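PDB 4GN1: Ras-associated and pleckstrin homology domains-containing protein 1 from Homo sapiens, which mediates localized membrane signals, targets EVL and VASP to the leading edge, and is implicated in regulating lamellipodial dynamics. Local coordinates for residues 183-188 with 203-208. Numbering follows the deposited sequence.
With MLI (malonate ion), chain E.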
ATOM      1  N   VAL A 183     -11.035  -1.276  -1.121  1.00 24.64           N
ATOM      2  CA  VAL A 183      -9.939  -1.160  -2.073  1.00 24.41           C
ATOM      3  C   VAL A 183      -8.583  -1.319  -1.377  1.00 23.41           C
ATOM      4  O   VAL A 183      -8.349  -0.783  -0.280  1.00 23.02           O
ATOM      5  CB  VAL A 183      -9.949   0.163  -2.899  1.00 26.21           C
ATOM      6  CG1 VAL A 183     -11.263   0.333  -3.663  1.00 27.39           C
ATOM      7  CG2 VAL A 183      -9.644   1.383  -2.031  1.00 25.87           C
ATOM      8  N   ASN A 184      -7.710  -2.077  -2.022  1.00 21.74           N
ATOM      9  CA  ASN A 184      -6.322  -2.133  -1.656  1.00 21.01           C
ATOM     10  C   ASN A 184      -5.578  -1.080  -2.467  1.00 21.08           C
ATOM     11  O   ASN A 184      -6.108  -0.561  -3.448  1.00 22.24           O
ATOM     12  CB  ASN A 184      -5.774  -3.529  -1.944  1.00 20.58           C
ATOM     13  CG  ASN A 184      -6.378  -4.583  -1.048  1.00 20.53           C
ATOM     14  OD1 ASN A 184      -6.817  -4.290   0.069  1.00 22.04           O
ATOM     15  ND2 ASN A 184      -6.391  -5.823  -1.518  1.00 19.68           N
ATOM     16  N   VAL A 185      -4.363  -0.758  -2.051  1.00 19.96           N
ATOM     17  CA  VAL A 185      -3.566   0.221  -2.738  1.00 20.02           C
ATOM     18  C   VAL A 185      -2.309  -0.495  -3.201  1.00 19.02           C
ATOM     19  O   VAL A 185      -1.787  -1.347  -2.495  1.00 18.02           O
ATOM     20  CB  VAL A 185      -3.307   1.510  -1.877  1.00 20.35           C
ATOM     21  CG1 VAL A 185      -2.590   1.227  -0.559  1.00 19.56           C
ATOM     22  CG2 VAL A 185      -2.509   2.525  -2.666  1.00 20.81           C
ATOM     23  N   TYR A 186      -1.854  -0.168  -4.402  1.00 19.36           N
ATOM     24  CA  TYR A 186      -0.734  -0.870  -5.036  1.00 19.11           C
ATOM     25  C   TYR A 186       0.217   0.179  -5.563  1.00 19.80           C
ATOM     26  O   TYR A 186      -0.167   1.344  -5.702  1.00 19.84           O
ATOM     27  CB  TYR A 186      -1.236  -1.719  -6.212  1.00 19.32           C
ATOM     28  CG  TYR A 186      -2.392  -2.643  -5.859  1.00 19.41           C
ATOM     29  CD1 TYR A 186      -3.653  -2.129  -5.568  1.00 19.35           C
ATOM     30  CD2 TYR A 186      -2.221  -4.038  -5.814  1.00 18.82           C
ATOM     31  CE1 TYR A 186      -4.694  -2.954  -5.231  1.00 19.56           C
ATOM     32  CE2 TYR A 186      -3.270  -4.880  -5.469  1.00 18.49           C
ATOM     33  CZ  TYR A 186      -4.507  -4.326  -5.184  1.00 19.55           C
ATOM     34  OH  TYR A 186      -5.592  -5.126  -4.849  1.00 19.84           O
ATOM     35  N   TYR A 187       1.450  -0.233  -5.852  1.00 20.75           N
ATOM     36  CA  TYR A 187       2.365   0.540  -6.698  1.00 22.74           C
ATOM     37  C   TYR A 187       2.307   0.015  -8.113  1.00 24.11           C
ATOM     38  O   TYR A 187       2.350  -1.196  -8.330  1.00 24.05           O
ATOM     39  CB  TYR A 187       3.800   0.406  -6.226  1.00 23.68           C
ATOM     40  CG  TYR A 187       4.067   0.922  -4.836  1.00 25.67           C
ATOM     41  CD1 TYR A 187       4.149   2.297  -4.577  1.00 26.60           C
ATOM     42  CD2 TYR A 187       4.268   0.034  -3.768  1.00 26.19           C
ATOM     43  CE1 TYR A 187       4.414   2.767  -3.303  1.00 27.37           C
ATOM     44  CE2 TYR A 187       4.537   0.504  -2.482  1.00 26.03           C
ATOM     45  CZ  TYR A 187       4.599   1.867  -2.261  1.00 26.89           C
ATOM     46  OH  TYR A 187       4.852   2.340  -0.990  1.00 28.33           O
ATOM     47  N   GLY A 188       2.214   0.922  -9.080  1.00 26.25           N
ATOM     48  CA  GLY A 188       2.310   0.561 -10.493  1.00 27.02           C
ATOM     49  C   GLY A 188       3.765   0.471 -10.899  1.00 28.67           C
ATOM     50  O   GLY A 188       4.606   1.211 -10.383  1.00 27.28           O
ATOM     51  N   LEU A 203       0.416   5.213  -7.950  1.00 27.98           N
ATOM     52  CA  LEU A 203      -0.365   4.317  -7.080  1.00 26.78           C
ATOM     53  C   LEU A 203      -1.712   3.908  -7.726  1.00 27.28           C
ATOM     54  O   LEU A 203      -2.266   4.646  -8.545  1.00 28.78           O
ATOM     55  CB  LEU A 203      -0.586   4.950  -5.714  1.00 26.57           C
ATOM     56  CG  LEU A 203      -1.436   6.224  -5.646  1.00 27.94           C
ATOM     57  CD1 LEU A 203      -2.062   6.321  -4.257  1.00 27.91           C
ATOM     58  CD2 LEU A 203      -0.623   7.468  -5.936  1.00 28.60           C
ATOM     59  N   VAL A 204      -2.221   2.732  -7.356  1.00 25.69           N
ATOM     60  CA  VAL A 204      -3.404   2.161  -7.973  1.00 25.09           C
ATOM     61  C   VAL A 204      -4.296   1.698  -6.846  1.00 24.11           C
ATOM     62  O   VAL A 204      -3.824   1.085  -5.882  1.00 22.73           O
ATOM     63  CB  VAL A 204      -3.086   0.944  -8.894  1.00 25.50           C
ATOM     64  CG1 VAL A 204      -4.349   0.386  -9.544  1.00 25.06           C
ATOM     65  CG2 VAL A 204      -2.092   1.296  -9.988  1.00 26.48           C
ATOM     66  N   LEU A 205      -5.583   2.027  -6.962  1.00 24.74           N
ATOM     67  CA  LEU A 205      -6.612   1.580  -6.016  1.00 23.92           C
ATOM     68  C   LEU A 205      -7.621   0.706  -6.757  1.00 23.79           C
ATOM     69  O   LEU A 205      -8.138   1.090  -7.806  1.00 24.62           O
ATOM     70  CB  LEU A 205      -7.292   2.773  -5.367  1.00 24.48           C
ATOM     71  CG  LEU A 205      -6.365   3.812  -4.754  1.00 24.59           C
ATOM     72  CD1 LEU A 205      -6.977   5.174  -4.946  1.00 26.66           C
ATOM     73  CD2 LEU A 205      -6.173   3.558  -3.278  1.00 24.08           C
ATOM     74  N   LYS A 206      -7.823  -0.504  -6.248  1.00 22.65           N
ATOM     75  CA  LYS A 206      -8.842  -1.419  -6.777  1.00 22.89           C
ATOM     76  C   LYS A 206      -9.308  -2.397  -5.718  1.00 22.03           C
ATOM     77  O   LYS A 206      -8.583  -2.698  -4.771  1.00 21.08           O
ATOM     78  CB  LYS A 206      -8.348  -2.209  -8.002  1.00 22.53           C
ATOM     79  CG  LYS A 206      -7.217  -3.188  -7.714  1.00 20.68           C
ATOM     80  CD  LYS A 206      -7.195  -4.320  -8.738  1.00 20.87           C
ATOM     81  CE  LYS A 206      -6.423  -5.520  -8.195  1.00 19.66           C
ATOM     82  NZ  LYS A 206      -7.203  -6.173  -7.112  1.00 18.91           N
ATOM     83  N   HIS A 207     -10.535  -2.873  -5.905  1.00 22.73           N
ATOM     84  CA  HIS A 207     -11.088  -3.988  -5.164  1.00 22.08           C
ATOM     85  C   HIS A 207     -10.179  -5.195  -5.275  1.00 21.41           C
ATOM     86  O   HIS A 207      -9.667  -5.492  -6.357  1.00 21.13           O
ATOM     87  CB  HIS A 207     -12.484  -4.313  -5.697  1.00 22.50           C
ATOM     88  CG  HIS A 207     -13.264  -5.262  -4.823  1.00 22.45           C
ATOM     89  ND1 HIS A 207     -12.942  -6.569  -4.700  1.00 21.81           N
ATOM     90  CD2 HIS A 207     -14.374  -5.052  -4.015  1.00 22.84           C
ATOM     91  CE1 HIS A 207     -13.795  -7.160  -3.846  1.00 21.66           C
ATOM     92  NE2 HIS A 207     -14.674  -6.230  -3.436  1.00 22.87           N
ATOM     93  N   PRO A 208      -9.970  -5.909  -4.154  1.00 20.93           N
ATOM     94  CA  PRO A 208      -9.165  -7.127  -4.172  1.00 20.99           C
ATOM     95  C   PRO A 208      -9.593  -8.127  -5.256  1.00 22.67           C
ATOM     96  O   PRO A 208      -8.742  -8.812  -5.803  1.00 22.67           O
ATOM     97  CB  PRO A 208      -9.396  -7.733  -2.766  1.00 20.02           C
ATOM     98  CG  PRO A 208      -9.751  -6.579  -1.904  1.00 20.11           C
ATOM     99  CD  PRO A 208     -10.474  -5.590  -2.798  1.00 21.20           C
TER
HETATM  100  C1  MLI E 601      -5.492  -9.795  -4.252  1.00 21.80           C
HETATM  101  C2  MLI E 601      -5.579  -9.939  -2.732  1.00 23.16           C
HETATM  102  C3  MLI E 601      -5.406  -8.320  -4.656  1.00 20.88           C
HETATM  103  O6  MLI E 601      -6.606 -10.441  -2.249  1.00 22.17           O
HETATM  104  O7  MLI E 601      -4.640  -9.553  -1.986  1.00 24.14           O
HETATM  105  O8  MLI E 601      -5.370  -7.456  -3.765  1.00 19.06           O
HETATM  106  O9  MLI E 601      -5.363  -7.996  -5.869  1.00 21.75           O
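Asn184, Val185 and Tyr186 pair with Lys206, Leu205 and Val204 as neighbouring antiparallel strands in the beta core of the pleckstrin homology (PH) domain, an example of one strand pair giving its two faces different work. Four backbone hydrogen bonds join the strands: Asn184 and Lys206 exchange one pair, Tyr186 and Val204 the other, the shortest from Tyr186 N to Val204 O at 2.8 Å. Between these couples, Val185 faces Leu205 in a non-hydrogen-bonded pair.

On the face carrying Val185 and Leu205 the contact is apolar. The two side chains lie side by side and point the same way, Leu205 CD2 reaching Val185 CB at 3.8 Å, and Leu203 continues this layer toward Ile235 of helix 225-240, the C-terminal helix of the PH fold.

The opposite face, with Asn184, Tyr186, Val204 and Lys206, is mixed and more polar toward its Lys206 end. Strand 58-61 of the Ras-associating domain pairs along the other edge of 184-188, and its Met58 and Arg60 side chains touch Tyr186. With CG anti to its own carbonyl carbon (chi1 -52°), Tyr186 carries its ring back along the strand toward Asn184, and Val204 O meets the ring edge in plane. The side chains of Lys206 and Tyr186 cross at about a right angle, Lys206 CG coming to 3.5 Å from Tyr186 CE1. Bent at its last torsion (chi4 71°), Lys206 donates hydrogen bonds from NZ to Tyr186 OH at 3.0 Å and to the carbonyl O of His207 at 2.7 Å.

A malonate ion, probably from the crystallisation liquor, sits at the tips of these side chains, and Arg60 and Asn74 also bind it. One carboxylate divides its oxygens: O9 accepts from Lys206 NZ, while O8 takes both Asn184 ND2 and, at 2.6 Å, the hydroxyl OH of Tyr186.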